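Local coordinates for YaeQ family protein (Pseudomonas syringae pv. tomato, PDB 2OT9) that is of unknown function but belongs to the YaeQ family of the PDDEXK nuclease-like clan and holds a bound meso-tartaric acid, at residues Glu11-Asp16 and Lys149-Ile154; Thr36-Thr41 and Val139-Met144; Thr41-Ala46 and Leu55-Gly60; Ala130-Asp135 and His168-Gln173. All blocks are in the same frame, centred on the assembly; numbering follows the deposited sequence. Where two conformers were deposited one is given.

Overall arrangement
The contacts illustrate how one mixed sheet and the helices against it divide the work of holding a small domain together. Contact 1 joins two neighbouring parallel strands and contact 4 two antiparallel ones, chiefly by backbone bonds, each with one buried apolar side and a more exposed polar one. Contact 3 is the buried case, with helix 37-49 laid over edge strand 55-57 through an arginine and a phenylalanine. Contact 2 uses the N-terminal end of that helix, which packs on the end of helix 134-141, reaches the turn after it through weak polar bonds and a water, and holds R39 of the tartrate pocket. W150 of contact 1 packs on T41, which contacts 2 and 3 share.

Contact 1: Glu11-Asp16 and Lys149-Ile154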
# COMPACT_ATOMS: atom_id res chain seq x y z
N GLU A 11 -15.09 -0.02 1.73
CA GLU A 11 -15.67 0.74 2.85
C GLU A 11 -14.74 0.60 4.06
O GLU A 11 -14.59 -0.49 4.63
CB GLU A 11 -17.09 0.24 3.18
CG GLU A 11 -18.00 0.18 1.93
CD GLU A 11 -19.45 -0.16 2.25
OE1 GLU A 11 -19.76 -0.37 3.44
OE2 GLU A 11 -20.28 -0.19 1.32
N LEU A 12 -14.10 1.71 4.43
CA LEU A 12 -13.09 1.70 5.49
C LEU A 12 -13.52 2.53 6.70
O LEU A 12 -13.75 3.74 6.57
CB LEU A 12 -11.76 2.23 4.95
CG LEU A 12 -10.60 2.50 5.93
CD1 LEU A 12 -10.13 1.20 6.61
CD2 LEU A 12 -9.43 3.16 5.20
N ASN A 13 -13.65 1.89 7.87
CA ASN A 13 -13.73 2.61 9.14
C ASN A 13 -12.36 2.59 9.79
O ASN A 13 -11.89 1.54 10.26
CB ASN A 13 -14.77 1.99 10.10
CG ASN A 13 -16.18 2.04 9.54
OD1 ASN A 13 -16.56 3.00 8.87
ND2 ASN A 13 -16.96 1.01 9.81
N LEU A 14 -11.71 3.75 9.81
CA LEU A 14 -10.32 3.87 10.27
C LEU A 14 -10.23 4.53 11.64
O LEU A 14 -10.78 5.63 11.84
CB LEU A 14 -9.52 4.66 9.23
CG LEU A 14 -8.04 4.99 9.52
CD1 LEU A 14 -7.19 3.72 9.66
CD2 LEU A 14 -7.51 5.91 8.42
N THR A 15 -9.56 3.86 12.58
CA THR A 15 -9.28 4.38 13.93
C THR A 15 -7.76 4.29 14.12
O THR A 15 -7.23 3.25 14.57
CB THR A 15 -9.99 3.56 15.04
OG1 THR A 15 -11.41 3.62 14.85
CG2 THR A 15 -9.68 4.11 16.40
N ASP A 16 -7.07 5.36 13.75
CA ASP A 16 -5.62 5.37 13.79
C ASP A 16 -5.20 6.13 15.04
O ASP A 16 -5.22 7.37 15.07
CB ASP A 16 -5.06 5.98 12.50
CG ASP A 16 -3.55 6.13 12.49
OD1 ASP A 16 -2.88 5.99 13.55
OD2 ASP A 16 -3.02 6.39 11.40
N LYS A 149 -15.42 -4.53 3.27
CA LYS A 149 -15.71 -3.76 4.48
C LYS A 149 -14.68 -4.10 5.54
O LYS A 149 -14.61 -5.25 6.00
CB LYS A 149 -17.11 -4.08 5.00
CG LYS A 149 -18.19 -3.95 3.95
CD LYS A 149 -19.52 -4.39 4.52
CE LYS A 149 -20.68 -3.74 3.80
NZ LYS A 149 -20.82 -4.30 2.44
N TRP A 150 -13.85 -3.12 5.88
CA TRP A 150 -12.82 -3.31 6.89
C TRP A 150 -12.98 -2.30 8.01
O TRP A 150 -13.14 -1.09 7.75
CB TRP A 150 -11.44 -3.05 6.29
CG TRP A 150 -10.82 -4.17 5.51
CD1 TRP A 150 -11.37 -5.38 5.18
CD2 TRP A 150 -9.52 -4.14 4.93
NE1 TRP A 150 -10.45 -6.12 4.44
CE2 TRP A 150 -9.32 -5.37 4.27
CE3 TRP A 150 -8.49 -3.19 4.92
CZ2 TRP A 150 -8.13 -5.68 3.60
CZ3 TRP A 150 -7.31 -3.49 4.25
CH2 TRP A 150 -7.14 -4.72 3.59
N ASP A 151 -12.88 -2.77 9.25
CA ASP A 151 -12.58 -1.87 10.37
C ASP A 151 -11.09 -2.00 10.63
O ASP A 151 -10.60 -3.10 10.88
CB ASP A 151 -13.32 -2.27 11.63
CG ASP A 151 -14.80 -1.93 11.59
OD1 ASP A 151 -15.32 -1.44 10.56
OD2 ASP A 151 -15.45 -2.14 12.64
N VAL A 152 -10.38 -0.88 10.59
CA VAL A 152 -8.94 -0.86 10.82
C VAL A 152 -8.59 -0.03 12.04
O VAL A 152 -9.01 1.14 12.16
CB VAL A 152 -8.18 -0.33 9.58
CG1 VAL A 152 -6.68 -0.14 9.88
CG2 VAL A 152 -8.37 -1.28 8.37
N MSE A 153 -7.85 -0.63 12.97
CA MSE A 153 -7.27 0.09 14.08
C MSE A 153 -5.75 0.05 13.95
O MSE A 153 -5.17 -1.02 13.70
CB MSE A 153 -7.71 -0.48 15.43
CG MSE A 153 -6.98 0.15 16.64
SE MSE A 153 -7.74 -0.36 18.34
CE MSE A 153 -9.30 0.77 18.27
N ILE A 154 -5.13 1.21 14.08
CA ILE A 154 -3.66 1.31 14.03
C ILE A 154 -3.18 1.78 15.41
O ILE A 154 -3.53 2.88 15.88
CB ILE A 154 -3.19 2.25 12.89
CG1 ILE A 154 -3.77 1.77 11.54
CG2 ILE A 154 -1.64 2.35 12.84
CD1 ILE A 154 -3.41 2.66 10.33
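L12 and V152 meet on the buried side of two adjacent strands, where CD1 of L12 comes within 3.5 Å of CG2 of V152. L14, two residues on and on the same face, has CG anti to the backbone N (chi1 177°), beside the carbonyl carbon, from where CD1 touches both V152, at 3.9 Å from CG1, and I154, at 4.0 Å from the latter's CD1. V152 thus touches both leucines, one with each methyl. W150 sends its indole away from L12 and onto helix 37-49, which covers this face through A48, T41, L44 and L45. At the end of the row, D16 lays its carboxylate against I154 while forming a salt bridge with R179.

The reverse face is looser and more polar. E11 and K149 run side by side, yet OE1 of E11 stays 4.2 Å from NZ of K149, beyond a salt bridge. N13 and D151 also lie alongside each other, and ND2 of N13 donates to OD1 of D151 over 3.0 Å, on the syn side but 33° out of the carboxylate plane. The other end of that amide, OD1 of N13, is bonded to S24 on strand 21-31. The side chains of T15 and M153, a selenomethionine, lie side by side, with CG2 of T15 3.8 Å from CE of M153.

Five backbone bonds hold both faces in register, among them T15 N to V152 O at 2.8 Å. N13 and T15 each give their N and O to the neighbouring strand. With axes only 9° apart, this is the regular pairing of a parallel beta-sheet, one side packed under a helix and the other turned to solvent.

Contact 2: Thr36-Thr41 and Val139-Met144. With SRT (S,R meso-tartaric acid), chain C.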
# COMPACT_ATOMS: atom_id res chain seq x y z
N THR A 36 -3.41 -9.41 -8.59
CA THR A 36 -3.96 -10.49 -7.77
C THR A 36 -4.75 -9.90 -6.60
O THR A 36 -4.59 -8.71 -6.26
CB THR A 36 -2.87 -11.42 -7.21
OG1 THR A 36 -1.98 -10.65 -6.40
CG2 THR A 36 -2.10 -12.12 -8.34
N GLU A 37 -5.59 -10.73 -5.97
CA GLU A 37 -6.29 -10.32 -4.74
C GLU A 37 -5.28 -9.87 -3.68
O GLU A 37 -5.54 -8.90 -2.97
CB GLU A 37 -7.16 -11.47 -4.19
CG GLU A 37 -8.42 -11.70 -5.00
CD GLU A 37 -9.14 -13.01 -4.64
OE1 GLU A 37 -8.47 -14.03 -4.32
OE2 GLU A 37 -10.38 -13.02 -4.71
N GLU A 38 -4.15 -10.57 -3.58
CA GLU A 38 -3.09 -10.19 -2.65
C GLU A 38 -2.53 -8.79 -2.93
O GLU A 38 -2.36 -7.98 -2.02
CB GLU A 38 -1.98 -11.24 -2.66
CG GLU A 38 -2.34 -12.54 -1.91
CD GLU A 38 -3.12 -13.56 -2.74
OE1 GLU A 38 -3.34 -13.36 -3.98
OE2 GLU A 38 -3.52 -14.59 -2.14
N ARG A 39 -2.25 -8.50 -4.19
CA ARG A 39 -1.72 -7.18 -4.57
C ARG A 39 -2.71 -6.08 -4.24
O ARG A 39 -2.36 -5.08 -3.61
CB ARG A 39 -1.36 -7.15 -6.07
CG ARG A 39 -0.77 -5.80 -6.52
CD ARG A 39 -0.24 -5.86 -7.96
NE ARG A 39 0.94 -6.70 -8.04
CZ ARG A 39 2.19 -6.27 -7.86
NH1 ARG A 39 2.44 -4.99 -7.66
NH2 ARG A 39 3.21 -7.14 -7.94
N MSE A 40 -3.96 -6.26 -4.64
CA MSE A 40 -5.01 -5.31 -4.29
C MSE A 40 -5.11 -5.10 -2.78
O MSE A 40 -5.21 -3.96 -2.31
CB MSE A 40 -6.36 -5.78 -4.83
CG MSE A 40 -7.51 -5.01 -4.17
SE MSE A 40 -9.09 -5.03 -5.28
CE MSE A 40 -8.30 -4.03 -6.71
N THR A 41 -5.07 -6.19 -2.02
CA THR A 41 -5.13 -6.11 -0.56
C THR A 41 -3.97 -5.30 0.03
O THR A 41 -4.17 -4.52 0.96
CB THR A 41 -5.22 -7.51 0.05
OG1 THR A 41 -6.43 -8.13 -0.44
CG2 THR A 41 -5.23 -7.46 1.57
N VAL A 139 -4.82 -14.59 4.31
CA VAL A 139 -6.08 -14.56 5.06
C VAL A 139 -6.95 -13.36 4.66
O VAL A 139 -8.16 -13.52 4.42
CB VAL A 139 -5.81 -14.49 6.57
CG1 VAL A 139 -7.07 -14.08 7.33
CG2 VAL A 139 -5.27 -15.81 7.09
N LEU A 140 -6.35 -12.17 4.64
CA LEU A 140 -7.07 -10.95 4.26
C LEU A 140 -7.58 -10.95 2.82
O LEU A 140 -8.71 -10.52 2.56
CB LEU A 140 -6.24 -9.68 4.53
CG LEU A 140 -6.15 -9.28 6.00
CD1 LEU A 140 -5.04 -8.25 6.20
CD2 LEU A 140 -7.49 -8.71 6.51
N ALA A 141 -6.77 -11.48 1.91
CA ALA A 141 -7.00 -11.34 0.47
C ALA A 141 -7.91 -12.42 -0.15
O ALA A 141 -8.64 -12.15 -1.11
CB ALA A 141 -5.62 -11.34 -0.26
N LYS A 142 -7.86 -13.62 0.41
CA LYS A 142 -8.49 -14.82 -0.12
C LYS A 142 -9.96 -14.59 -0.42
O LYS A 142 -10.69 -14.13 0.45
CB LYS A 142 -8.38 -15.93 0.95
CG LYS A 142 -8.85 -17.29 0.51
CD LYS A 142 -8.27 -18.34 1.46
CE LYS A 142 -8.69 -18.10 2.93
NZ LYS A 142 -7.58 -18.17 3.93
N ASP A 143 -10.37 -14.86 -1.66
CA ASP A 143 -11.79 -14.79 -2.07
C ASP A 143 -12.46 -13.45 -1.75
O ASP A 143 -13.62 -13.38 -1.31
CB ASP A 143 -12.57 -15.91 -1.41
CG ASP A 143 -12.12 -17.28 -1.89
OD1 ASP A 143 -11.66 -17.39 -3.05
OD2 ASP A 143 -12.23 -18.24 -1.10
N MSE A 144 -11.72 -12.37 -2.01
CA MSE A 144 -12.22 -11.04 -1.71
C MSE A 144 -13.59 -10.76 -2.34
O MSE A 144 -13.78 -10.96 -3.54
CB MSE A 144 -11.18 -10.00 -2.13
CG MSE A 144 -11.49 -8.64 -1.54
SE MSE A 144 -11.32 -8.59 0.40
CE MSE A 144 -9.47 -7.94 0.53
O1 SRT C . 5.74 -5.89 -7.78
O11 SRT C . 6.82 -5.83 -9.67
C1 SRT C . 5.88 -5.48 -8.94
C2 SRT C . 4.85 -4.48 -9.42
O2 SRT C . 4.23 -4.78 -10.68
C3 SRT C . 5.53 -3.13 -9.43
O3 SRT C . 5.48 -2.73 -8.06
C4 SRT C . 4.85 -2.15 -10.36
O4 SRT C . 3.59 -2.06 -10.41
O41 SRT C . 5.59 -1.44 -11.06
O HOH W 1 -12.05 -11.44 -5.59
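The C-terminal end of helix 134-141, with the type II turn from A141 to M144 that follows it, is set against the first turn of helix 37-49 through E37, E38 and T41. CB of A141 fits between these residues, 3.3 Å from OG1 of T41 and 3.7 Å from CA of E38. E37 reaches past it with CG anti to its carbonyl carbon, and its carboxylate spans the turn. OE1 receives a weak bond from D143 N and OE2 another from M144 N, at 3.1 Å. A water donates to both OE2 of E37 and O of M144, adding a bridge beside them.

T41 has its hydroxyl turned back to its own helix, where OG1 donates to O of E37 over 2.8 Å from above the carbonyl plane. T41 N reaches that same oxygen from the opposite face. CE of M144, a selenomethionine, presses on OG1, and CG2 of T41 packs on CB of L140.

Pointing away from the other helix, R39 donates from NH2 to O1 of tartrate at 2.8 Å, nearly straight at 167°. V84 and Q86 also bond the ligand. OG1 of T36 accepts from N of R39, the classic N-cap bond of an alpha-helix, here beside the tartrate pocket.

Contact 3: Thr41-Ala46 and Leu55-Gly60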
# COMPACT_ATOMS: atom_id res chain seq x y z
N THR A 41 -5.07 -6.19 -2.02
CA THR A 41 -5.13 -6.11 -0.56
C THR A 41 -3.97 -5.30 0.03
O THR A 41 -4.17 -4.52 0.96
CB THR A 41 -5.22 -7.51 0.05
OG1 THR A 41 -6.43 -8.13 -0.44
CG2 THR A 41 -5.23 -7.46 1.57
N VAL A 42 -2.77 -5.48 -0.52
CA VAL A 42 -1.64 -4.66 -0.09
C VAL A 42 -1.90 -3.17 -0.39
O VAL A 42 -1.61 -2.31 0.45
CB VAL A 42 -0.30 -5.13 -0.70
CG1 VAL A 42 0.85 -4.29 -0.16
CG2 VAL A 42 -0.03 -6.61 -0.32
N ARG A 43 -2.46 -2.86 -1.56
CA ARG A 43 -2.86 -1.47 -1.86
C ARG A 43 -3.87 -0.91 -0.85
O ARG A 43 -3.79 0.26 -0.46
CB ARG A 43 -3.43 -1.35 -3.27
CG ARG A 43 -2.39 -1.54 -4.36
CD ARG A 43 -2.74 -0.73 -5.61
NE ARG A 43 -3.97 -1.19 -6.25
CZ ARG A 43 -4.64 -0.51 -7.18
NH1 ARG A 43 -5.75 -1.03 -7.71
NH2 ARG A 43 -4.21 0.70 -7.57
N LEU A 44 -4.83 -1.74 -0.43
CA LEU A 44 -5.82 -1.32 0.58
C LEU A 44 -5.19 -1.06 1.95
O LEU A 44 -5.56 -0.11 2.66
CB LEU A 44 -6.96 -2.35 0.73
CG LEU A 44 -7.73 -2.76 -0.52
CD1 LEU A 44 -8.86 -3.75 -0.15
CD2 LEU A 44 -8.28 -1.57 -1.25
N LEU A 45 -4.25 -1.92 2.34
CA LEU A 45 -3.51 -1.70 3.60
C LEU A 45 -2.73 -0.38 3.52
O LEU A 45 -2.72 0.38 4.48
CB LEU A 45 -2.53 -2.85 3.85
CG LEU A 45 -3.12 -4.17 4.33
CD1 LEU A 45 -2.04 -5.27 4.31
CD2 LEU A 45 -3.74 -4.01 5.72
N ALA A 46 -2.07 -0.13 2.39
CA ALA A 46 -1.31 1.13 2.20
C ALA A 46 -2.23 2.35 2.32
O ALA A 46 -1.86 3.37 2.90
CB ALA A 46 -0.60 1.13 0.82
N LEU A 55 -4.99 11.38 -0.76
CA LEU A 55 -4.45 10.12 -1.24
C LEU A 55 -5.42 9.48 -2.24
O LEU A 55 -6.61 9.36 -1.96
CB LEU A 55 -4.18 9.19 -0.06
CG LEU A 55 -3.48 7.86 -0.31
CD1 LEU A 55 -2.06 8.07 -0.88
CD2 LEU A 55 -3.43 7.06 0.98
N ALA A 56 -4.91 9.06 -3.39
CA ALA A 56 -5.73 8.40 -4.41
C ALA A 56 -5.05 7.14 -4.91
O ALA A 56 -3.81 7.05 -4.90
CB ALA A 56 -5.99 9.35 -5.57
N PHE A 57 -5.84 6.17 -5.36
CA PHE A 57 -5.28 5.01 -6.06
C PHE A 57 -4.83 5.41 -7.46
O PHE A 57 -5.54 6.14 -8.15
CB PHE A 57 -6.27 3.83 -6.11
CG PHE A 57 -6.57 3.23 -4.76
CD1 PHE A 57 -5.71 2.31 -4.18
CD2 PHE A 57 -7.71 3.62 -4.05
CE1 PHE A 57 -6.00 1.77 -2.92
CE2 PHE A 57 -7.99 3.09 -2.79
CZ PHE A 57 -7.14 2.16 -2.23
N GLY A 58 -3.65 4.96 -7.85
CA GLY A 58 -3.17 5.16 -9.21
C GLY A 58 -3.59 3.98 -10.05
O GLY A 58 -4.37 3.13 -9.60
N ARG A 59 -3.09 3.93 -11.28
CA ARG A 59 -3.34 2.78 -12.16
C ARG A 59 -2.37 1.62 -11.92
O ARG A 59 -2.42 0.61 -12.64
CB ARG A 59 -3.36 3.20 -13.64
CG ARG A 59 -4.48 4.20 -13.98
CD ARG A 59 -4.63 4.38 -15.49
NE ARG A 59 -5.50 3.37 -16.11
CZ ARG A 59 -6.62 3.63 -16.78
NH1 ARG A 59 -7.03 4.88 -16.95
NH2 ARG A 59 -7.32 2.63 -17.30
N GLY A 60 -1.50 1.76 -10.91
CA GLY A 60 -0.61 0.67 -10.44
C GLY A 60 0.08 -0.09 -11.57
O GLY A 60 0.60 0.53 -12.51
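R43 and F57 cross obliquely, with the guanidinium and phenyl planes 70° apart. The ring offers its rim to the flat group, since CD1 of F57 stands 3.9 Å above one guanidinium face and is offset toward the edge rather than over the middle. F57 also uses a second point on that rim, where CE1 approaches O of R43 at 3.6 Å near the ring plane, pressing the phenyl against the helix backbone.

In its own plane the guanidinium is busy too. NH2 donates to O of G58 over 3.2 Å, a bent bond (137°) that leaves the donor well above the carbonyl plane, while NE forms a salt bridge with E35. E35 probably balances the buried charge, while backbone oxygens take up N-H groups of the guanidinium.

This is helix-on-sheet packing. The 41-46 part of helix 37-49 runs almost antiparallel to strand 55-57, an outermost strand of the mixed sheet, with the axes of the short segments 10.2 Å apart. L44 meets F57 at about a right angle, bringing CD2 to 4.0 Å from CZ, and I29 of strand 21-31 touches R43, L44 and F57 alike. Further along the helix, O of A46 lies 4.4 Å from CD2 of L55, whose side chain also packs on I82.

Contact 4: Ala130-Asp135 and His168-Gln173; sequences AAVPQD and HEVQLQ
V132 and L172 form the apolar centre of an antiparallel strand pair inside the mixed sheet, lying side by side and pointing the same way, with CG2 of V132 3.9 Å from CD2 of L172. The leucine has CG anti to its carbonyl carbon (chi1 -59°), beside the backbone N, and from there the branch carries CD2 to V132. A130 adds its methyl on one flank, where its CB stands 4.1 Å from CB of L172, while V170 touches V132 more distantly on the other, CG1 to CG1 at 4.5 Å. Helix 37-49 covers the group through L45, which packs on V132, and F49, which packs on L172.

Shortly before helix 134-141, A131 and Q173 make the hydrogen-bonded pair. A131 N donates to O of Q173 over 2.8 Å, and Q173 N returns the bond to O of A131 at 3.0 Å, lying in the plane of that carbonyl. CA of A130 also leans on O of Q173 in a C-H...O contact of 3.2 Å. On the far side of strand 127-131, A130 and V132 bond to strand 101-106, so the short strand is held on both flanks.

Two residues further on, P133, the N-cap residue of helix 134-141, faces Q171; its ring nitrogen has no hydrogen to donate. Outward from here the contact turns polar. The exposed amide of Q171 leads away from segment 130-135, bonding through OE1 to OG1 of T158, while its backbone O is met by the proline ring, 3.3 Å from CG of P133.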
# COMPACT_ATOMS: atom_id res chain seq x y z
N ALA A 130 8.53 -1.32 3.88
CA ALA A 130 8.07 -2.28 4.88
C ALA A 130 7.53 -3.49 4.14
O ALA A 130 7.02 -3.36 3.02
CB ALA A 130 6.98 -1.66 5.75
N ALA A 131 7.66 -4.66 4.73
CA ALA A 131 7.12 -5.89 4.13
C ALA A 131 5.88 -6.38 4.90
O ALA A 131 5.85 -6.33 6.13
CB ALA A 131 8.18 -6.97 4.12
N VAL A 132 4.88 -6.86 4.16
CA VAL A 132 3.67 -7.44 4.72
C VAL A 132 3.88 -8.96 4.80
O VAL A 132 4.25 -9.57 3.80
CB VAL A 132 2.44 -7.17 3.79
CG1 VAL A 132 1.16 -7.76 4.40
CG2 VAL A 132 2.26 -5.65 3.51
N PRO A 133 3.68 -9.57 5.98
CA PRO A 133 3.86 -11.04 6.13
C PRO A 133 2.87 -11.82 5.26
O PRO A 133 1.71 -11.42 5.15
CB PRO A 133 3.56 -11.30 7.62
CG PRO A 133 3.70 -9.97 8.29
CD PRO A 133 3.29 -8.93 7.26
N GLN A 134 3.31 -12.93 4.66
CA GLN A 134 2.46 -13.62 3.69
C GLN A 134 1.25 -14.30 4.33
O GLN A 134 0.19 -14.34 3.72
CB GLN A 134 3.25 -14.62 2.83
CG GLN A 134 2.43 -15.26 1.64
CD GLN A 134 2.18 -14.34 0.40
OE1 GLN A 134 1.42 -14.71 -0.50
NE2 GLN A 134 2.80 -13.17 0.36
N ASP A 135 1.42 -14.82 5.54
CA ASP A 135 0.32 -15.54 6.20
C ASP A 135 -0.93 -14.67 6.37
O ASP A 135 -2.00 -15.05 5.92
CB ASP A 135 0.74 -16.24 7.50
CG ASP A 135 1.26 -15.28 8.60
OD1 ASP A 135 1.32 -14.04 8.41
OD2 ASP A 135 1.62 -15.80 9.68
N HIS A 168 -7.56 -9.46 12.30
CA HIS A 168 -6.27 -9.98 11.85
C HIS A 168 -5.19 -8.95 12.13
O HIS A 168 -5.35 -7.77 11.78
CB HIS A 168 -6.34 -10.27 10.35
CG HIS A 168 -7.54 -11.08 9.95
ND1 HIS A 168 -8.62 -10.53 9.29
CD2 HIS A 168 -7.84 -12.38 10.16
CE1 HIS A 168 -9.53 -11.47 9.08
NE2 HIS A 168 -9.08 -12.60 9.60
N GLU A 169 -4.10 -9.39 12.75
CA GLU A 169 -3.02 -8.50 13.14
C GLU A 169 -1.96 -8.45 12.05
O GLU A 169 -1.35 -9.46 11.70
CB GLU A 169 -2.40 -8.95 14.48
CG GLU A 169 -1.14 -8.16 14.86
CD GLU A 169 -0.71 -8.29 16.33
OE1 GLU A 169 -1.39 -8.98 17.12
OE2 GLU A 169 0.32 -7.69 16.69
N VAL A 170 -1.74 -7.26 11.51
CA VAL A 170 -0.74 -7.04 10.47
C VAL A 170 0.46 -6.33 11.08
O VAL A 170 0.39 -5.15 11.42
CB VAL A 170 -1.31 -6.20 9.30
CG1 VAL A 170 -0.23 -5.96 8.23
CG2 VAL A 170 -2.54 -6.89 8.70
N GLN A 171 1.56 -7.06 11.21
CA GLN A 171 2.78 -6.51 11.76
C GLN A 171 3.80 -6.29 10.63
O GLN A 171 4.33 -7.25 10.08
CB GLN A 171 3.34 -7.42 12.86
CG GLN A 171 4.50 -6.79 13.62
CD GLN A 171 4.13 -5.44 14.22
OE1 GLN A 171 3.22 -5.34 15.03
NE2 GLN A 171 4.84 -4.39 13.80
N LEU A 172 4.03 -5.04 10.28
CA LEU A 172 4.89 -4.74 9.14
C LEU A 172 6.33 -4.91 9.57
O LEU A 172 6.69 -4.56 10.69
CB LEU A 172 4.66 -3.32 8.65
CG LEU A 172 3.24 -2.98 8.20
CD1 LEU A 172 3.18 -1.49 7.91
CD2 LEU A 172 2.78 -3.82 6.97
N GLN A 173 7.15 -5.49 8.70
CA GLN A 173 8.59 -5.55 8.94
C GLN A 173 9.24 -4.39 8.20
O GLN A 173 9.22 -4.36 6.98
CB GLN A 173 9.18 -6.87 8.45
CG GLN A 173 10.73 -6.94 8.66
CD GLN A 173 11.37 -8.21 8.09
OE1 GLN A 173 11.20 -8.54 6.92
NE2 GLN A 173 12.13 -8.90 8.93